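Local coordinates for hypothetical protein (Staphylococcus aureus subsp. aureus, PDB 2ETS) that is of unknown function but adopts a four-helical bundle fold and belongs to the bacterial DUF1798 family, at residues A[21-24]-A[25-28]; A[72-75]-A[76-80]; A[106-109]-A[110-113]. All coordinates share one frame; numbering follows the deposited sequence.

Interactions 1 and 3 are two-turn stretches within helices 12-37 and 100-120, close to the centre of the chain, whereas the centre of interaction 2, at the start of helix 76-92, lies about 15 Å from the centre of the chain. Interactions 1 and 3 each have a buried flank in the bundle, and they meet there through Val24, Leu107 and Gln111. Interaction 2 reaches interaction 3 by a salt bridge from Lys78 to Asp113, while interactions 1 and 2 do not touch. Chemistry follows place: regular backbone bonds dominate interactions 1 and 3, interaction 3 adding a water bridge between Ser109 and Asp113, and a capping amide with an apolar Met74-Phe79 contact starts the helix in interaction 2.

Interaction 1 (A[21-24]-A[25-28]); sequences IYEV and NNMQ
The carboxylate of Glu23 and the side-chain amide of Asn26 run alongside each other in the same direction, their planes turned 70° apart. Asn26 ND2 comes to 3.7 Å from Glu23 OE1, a packing distance, while Glu23 OE2 sits in the plane of the Tyr22 ring, at its edge. The carboxylate is gripped from helix 43-63: Tyr50 OH hydrogen-bonds to OE1 and His53 NE2 to OE2, so that both oxygens are satisfied and the rotation of the group is fixed. A bend at chi2 (-67°) brings the carboxylate back towards Asn26. Asn25 lies beside Ile21 in a similar way, its ND2 3.9 Å from Ile21 CG2. Beneath these side chains runs ordinary alpha-helical bonding from each residue to the fourth one on; the shortest bond joins Met27 N to Glu23 O at 2.8 Å, and the straightest links Asn25 N to Ile21 O at 169°. The stretch belongs to helix 12-37 of the four-helical bundle, and its buried flank meets all three of the other long helices: Val24 packs on Leu107 of helix 100-120, and Met27, a selenomethionine, packs on Ile54 of helix 43-63 and Leu89 of helix 76-92. The terminal methyl of Met27 also turns back over the preceding turn, where CE lies 4.1 Å from Glu23 CB and 4.3 Å from Val24 CG2.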
# COMPACT_ATOMS: atom_id res chain seq x y z
N ILE A 21 1.23 1.00 6.33
CA ILE A 21 1.90 2.29 6.40
C ILE A 21 3.41 2.15 6.24
O ILE A 21 4.02 2.79 5.35
CB ILE A 21 1.51 3.05 7.68
CG1 ILE A 21 0.04 3.52 7.53
CG2 ILE A 21 2.42 4.27 7.90
CD1 ILE A 21 -0.56 4.17 8.77
N TYR A 22 4.00 1.30 7.07
CA TYR A 22 5.43 0.98 6.96
C TYR A 22 5.76 0.56 5.53
O TYR A 22 6.72 1.06 4.93
CB TYR A 22 5.86 -0.10 7.97
CG TYR A 22 7.19 -0.79 7.62
CD1 TYR A 22 8.44 -0.27 8.05
CD2 TYR A 22 7.20 -1.95 6.88
CE1 TYR A 22 9.65 -0.92 7.71
CE2 TYR A 22 8.39 -2.60 6.56
CZ TYR A 22 9.59 -2.08 6.94
OH TYR A 22 10.69 -2.82 6.54
N GLU A 23 4.96 -0.38 4.98
CA GLU A 23 5.26 -0.91 3.65
C GLU A 23 5.18 0.15 2.51
O GLU A 23 6.02 0.17 1.60
CB GLU A 23 4.37 -2.10 3.37
CG GLU A 23 4.81 -3.37 4.12
CD GLU A 23 6.16 -3.91 3.65
OE1 GLU A 23 6.81 -3.26 2.79
OE2 GLU A 23 6.56 -5.00 4.15
N VAL A 24 4.19 1.04 2.59
CA VAL A 24 4.06 2.12 1.61
C VAL A 24 5.29 3.08 1.69
O VAL A 24 5.79 3.58 0.67
CB VAL A 24 2.71 2.84 1.81
CG1 VAL A 24 2.61 4.09 0.98
CG2 VAL A 24 1.54 1.88 1.48
N ASN A 25 5.78 3.35 2.89
CA ASN A 25 7.06 4.06 3.04
C ASN A 25 8.25 3.34 2.42
O ASN A 25 9.08 3.91 1.77
CB ASN A 25 7.34 4.31 4.51
CG ASN A 25 6.43 5.35 5.08
OD1 ASN A 25 6.20 6.39 4.46
ND2 ASN A 25 5.90 5.08 6.28
N ASN A 26 8.29 2.05 2.60
CA ASN A 26 9.30 1.25 1.97
C ASN A 26 9.22 1.34 0.46
O ASN A 26 10.23 1.37 -0.21
CB ASN A 26 9.07 -0.20 2.38
CG ASN A 26 10.31 -0.99 2.35
OD1 ASN A 26 11.34 -0.54 2.83
ND2 ASN A 26 10.24 -2.20 1.80
N MSE A 27 8.00 1.33 -0.07
CA MSE A 27 7.80 1.48 -1.52
C MSE A 27 8.36 2.82 -2.02
O MSE A 27 8.89 2.89 -3.11
CB MSE A 27 6.33 1.38 -1.87
CG MSE A 27 5.78 0.01 -1.61
SE MSE A 27 3.87 -0.00 -1.91
CE MSE A 27 3.44 -1.36 -0.60
N GLN A 28 8.24 3.87 -1.22
CA GLN A 28 8.80 5.15 -1.62
C GLN A 28 10.34 5.06 -1.72
O GLN A 28 10.94 5.57 -2.66
CB GLN A 28 8.38 6.26 -0.65
CG GLN A 28 8.76 7.66 -1.15
CD GLN A 28 8.17 8.79 -0.28
OE1 GLN A 28 7.51 8.53 0.73
NE2 GLN A 28 8.43 10.03 -0.68

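Interaction 2 (A[72-75]-A[76-80]); sequences PYMN and SRKFE
Asn75 OD1 accepts a hydrogen bond from Lys78 N at 2.8 Å, and the N-H points almost exactly at the oxygen (178°). This is an N-cap: Asn75 is the last residue before helix 76-92, and its side-chain oxygen takes up an amide of the first turn. With chi1 at 64°, CG stands between the backbone N and the carbonyl carbon, which swings the amide over the helix end. Arg77 N is also near, 3.1 Å from Asn75 OD1, but its angle is too poor for a bond. The first regular turn closes with Phe79 N bonded to Asn75 O at 3.0 Å. An apolar contact lies beside the cap: the selenium of Met74, a selenomethionine, approaches Phe79 CB to 4.4 Å, joining the residue before the N-cap to the fourth residue after it, as in a hydrophobic staple. Met74 crosses the Lys78 side chain at about a right angle, with SE 4.1 Å from Lys78 CB. The aliphatic part of Lys78 passes by the cap amide, its CG 3.8 Å from Asn75 ND2, and its NZ forms a salt bridge with Asp113 of helix 100-120. Ser76 OG is hydrogen-bonded to Arg65. Because the partly negative OD1 lies at the helix end where amide N-H groups point outward, the cap probably offsets the positive end of the helix dipole.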
# COMPACT_ATOMS: atom_id res chain seq x y z
N PRO A 72 -15.07 6.63 9.54
CA PRO A 72 -15.16 7.91 8.86
C PRO A 72 -14.21 8.00 7.67
O PRO A 72 -13.11 7.45 7.72
CB PRO A 72 -14.80 8.93 9.94
CG PRO A 72 -15.28 8.25 11.26
CD PRO A 72 -14.94 6.79 11.01
N TYR A 73 -14.67 8.67 6.61
CA TYR A 73 -13.88 8.85 5.35
C TYR A 73 -13.80 7.61 4.47
O TYR A 73 -13.14 7.65 3.45
CB TYR A 73 -12.44 9.34 5.64
CG TYR A 73 -12.34 10.74 6.21
CD1 TYR A 73 -12.55 11.85 5.40
CD2 TYR A 73 -12.04 10.94 7.54
CE1 TYR A 73 -12.47 13.14 5.93
CE2 TYR A 73 -11.95 12.23 8.06
CZ TYR A 73 -12.17 13.31 7.24
OH TYR A 73 -12.10 14.58 7.71
N MSE A 74 -14.43 6.50 4.86
CA MSE A 74 -14.31 5.26 4.10
C MSE A 74 -15.66 4.82 3.58
O MSE A 74 -16.68 5.16 4.13
CB MSE A 74 -13.69 4.16 4.96
CG MSE A 74 -12.20 4.06 4.86
SE MSE A 74 -11.57 3.53 3.09
CE MSE A 74 -10.41 4.99 2.81
N ASN A 75 -15.64 4.07 2.49
CA ASN A 75 -16.82 3.41 1.97
C ASN A 75 -16.33 2.25 1.12
O ASN A 75 -15.13 2.08 0.99
CB ASN A 75 -17.70 4.39 1.18
CG ASN A 75 -17.03 4.94 -0.06
OD1 ASN A 75 -16.38 4.21 -0.81
ND2 ASN A 75 -17.22 6.23 -0.31
N SER A 76 -17.23 1.46 0.54
CA SER A 76 -16.87 0.23 -0.18
C SER A 76 -15.98 0.50 -1.40
O SER A 76 -14.94 -0.15 -1.57
CB SER A 76 -18.15 -0.52 -0.62
OG SER A 76 -17.82 -1.64 -1.41
N ARG A 77 -16.39 1.49 -2.22
CA ARG A 77 -15.60 1.91 -3.38
C ARG A 77 -14.18 2.38 -3.01
O ARG A 77 -13.21 1.90 -3.57
CB ARG A 77 -16.30 3.01 -4.15
CG ARG A 77 -15.74 3.18 -5.58
CD ARG A 77 -16.53 4.20 -6.38
NE ARG A 77 -16.19 5.48 -5.84
CZ ARG A 77 -15.21 6.27 -6.27
NH1 ARG A 77 -14.48 6.00 -7.35
NH2 ARG A 77 -14.99 7.39 -5.62
N LYS A 78 -14.09 3.30 -2.05
CA LYS A 78 -12.81 3.84 -1.58
C LYS A 78 -11.91 2.73 -1.03
O LYS A 78 -10.71 2.75 -1.24
CB LYS A 78 -13.04 4.91 -0.50
CG LYS A 78 -13.53 6.30 -1.00
CD LYS A 78 -12.39 7.21 -1.51
CE LYS A 78 -11.44 7.66 -0.33
NZ LYS A 78 -10.12 8.20 -0.82
N PHE A 79 -12.48 1.74 -0.36
CA PHE A 79 -11.71 0.61 0.12
C PHE A 79 -11.11 -0.21 -1.04
O PHE A 79 -9.94 -0.62 -0.98
CB PHE A 79 -12.57 -0.25 1.03
CG PHE A 79 -11.86 -1.44 1.63
CD1 PHE A 79 -11.11 -1.31 2.80
CD2 PHE A 79 -12.01 -2.71 1.08
CE1 PHE A 79 -10.49 -2.42 3.39
CE2 PHE A 79 -11.38 -3.84 1.66
CZ PHE A 79 -10.62 -3.69 2.83
N GLU A 80 -11.88 -0.42 -2.09
CA GLU A 80 -11.38 -1.15 -3.26
C GLU A 80 -10.29 -0.38 -4.02
O GLU A 80 -9.30 -0.96 -4.49
CB GLU A 80 -12.49 -1.54 -4.22
CG GLU A 80 -13.57 -2.50 -3.63
CD GLU A 80 -12.99 -3.85 -3.13
OE1 GLU A 80 -12.10 -4.41 -3.80
OE2 GLU A 80 -13.42 -4.33 -2.07

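Interaction 3 (A[106-109]-A[110-113]); sequences KLKS and VQYD
Ser109 and Asp113, one turn apart, are joined twice: Asp113 N donates to Ser109 O at 3.0 Å, and a water bridges their side chains. The water gives a proton to Asp113 OD2 at 2.8 Å and is hydrogen-bonded to Ser109 OG at the same distance of 2.8 Å. The serine hydroxyl stands trans to its own backbone N (chi1 151°), projecting to where the water can span the gap to the carboxylate. Asp113 OD1 is held by the salt bridge to Lys78, so each oxygen of this buried carboxylate has a partner, and the ammonium would be expected to favour its charged form. Along the backbone the carbonyls of Lys106, Leu107 and Lys108 are taken by the amides four residues on; Val110 N meets Lys106 O at 2.9 Å. The stretch lies on helix 100-120 of the four-helical bundle, where Val110 packs on Val24 and Leu107 on Gln28 of helix 12-37, and Val110 also meets Asn85 and Ile86 of helix 76-92. The side chains of Leu107 and Gln111 cross obliquely, Leu107 CD2 coming within 3.5 Å of Gln111 OE1. Gln111 CG lies 3.2 Å from Leu107 O. Lys106 NZ reaches towards Glu92 in a long, weak ion pair. The Tyr112 ring has Ser109 O at its edge, near the ring plane, and touches Tyr73 of the loop preceding helix 76-92.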
# COMPACT_ATOMS: atom_id res chain seq x y z
N LYS A 106 -0.17 9.12 -6.20
CA LYS A 106 -0.86 7.94 -5.73
C LYS A 106 -0.40 7.52 -4.31
O LYS A 106 -1.19 7.23 -3.45
CB LYS A 106 -0.62 6.81 -6.70
CG LYS A 106 -1.38 5.53 -6.37
CD LYS A 106 -1.02 4.40 -7.36
CE LYS A 106 -1.61 4.60 -8.74
NZ LYS A 106 -0.74 3.75 -9.70
N LEU A 107 0.90 7.51 -4.08
CA LEU A 107 1.43 7.30 -2.71
C LEU A 107 0.84 8.27 -1.65
O LEU A 107 0.48 7.87 -0.55
CB LEU A 107 2.95 7.43 -2.70
CG LEU A 107 3.68 6.99 -1.40
CD1 LEU A 107 4.51 5.73 -1.63
CD2 LEU A 107 4.56 8.14 -0.93
N LYS A 108 0.73 9.54 -1.98
CA LYS A 108 0.22 10.50 -1.00
C LYS A 108 -1.24 10.19 -0.67
O LYS A 108 -1.67 10.23 0.47
CB LYS A 108 0.35 11.91 -1.50
CG LYS A 108 1.80 12.31 -1.82
CD LYS A 108 2.66 12.48 -0.61
CE LYS A 108 3.92 13.34 -0.94
NZ LYS A 108 3.61 14.65 -1.63
N SER A 109 -1.99 9.84 -1.71
CA SER A 109 -3.37 9.49 -1.58
C SER A 109 -3.55 8.24 -0.70
O SER A 109 -4.41 8.21 0.14
CB SER A 109 -3.97 9.28 -3.00
OG SER A 109 -5.02 8.36 -2.98
N VAL A 110 -2.72 7.23 -0.93
CA VAL A 110 -2.70 6.02 -0.10
C VAL A 110 -2.34 6.31 1.37
O VAL A 110 -3.04 5.84 2.29
CB VAL A 110 -1.76 4.96 -0.72
CG1 VAL A 110 -1.51 3.82 0.19
CG2 VAL A 110 -2.39 4.44 -2.04
N GLN A 111 -1.29 7.10 1.61
CA GLN A 111 -0.91 7.43 3.00
C GLN A 111 -2.06 8.21 3.61
O GLN A 111 -2.39 7.99 4.79
CB GLN A 111 0.43 8.22 3.10
CG GLN A 111 1.60 7.47 2.44
CD GLN A 111 2.96 8.22 2.39
OE1 GLN A 111 3.05 9.38 1.92
NE2 GLN A 111 4.03 7.54 2.88
N TYR A 112 -2.73 9.06 2.81
CA TYR A 112 -3.85 9.81 3.35
C TYR A 112 -4.99 8.88 3.83
O TYR A 112 -5.45 8.95 4.98
CB TYR A 112 -4.32 10.88 2.36
CG TYR A 112 -5.58 11.55 2.81
CD1 TYR A 112 -6.82 10.98 2.53
CD2 TYR A 112 -5.54 12.72 3.56
CE1 TYR A 112 -7.99 11.57 2.98
CE2 TYR A 112 -6.72 13.33 4.00
CZ TYR A 112 -7.93 12.74 3.72
OH TYR A 112 -9.09 13.31 4.17
N ASP A 113 -5.42 7.97 2.98
CA ASP A 113 -6.42 6.99 3.36
C ASP A 113 -6.03 6.12 4.56
O ASP A 113 -6.84 5.84 5.45
CB ASP A 113 -6.67 6.07 2.19
CG ASP A 113 -7.48 6.75 1.08
OD1 ASP A 113 -8.10 7.81 1.33
OD2 ASP A 113 -7.49 6.18 -0.04
O HOH W 1 -5.63 5.80 -2.16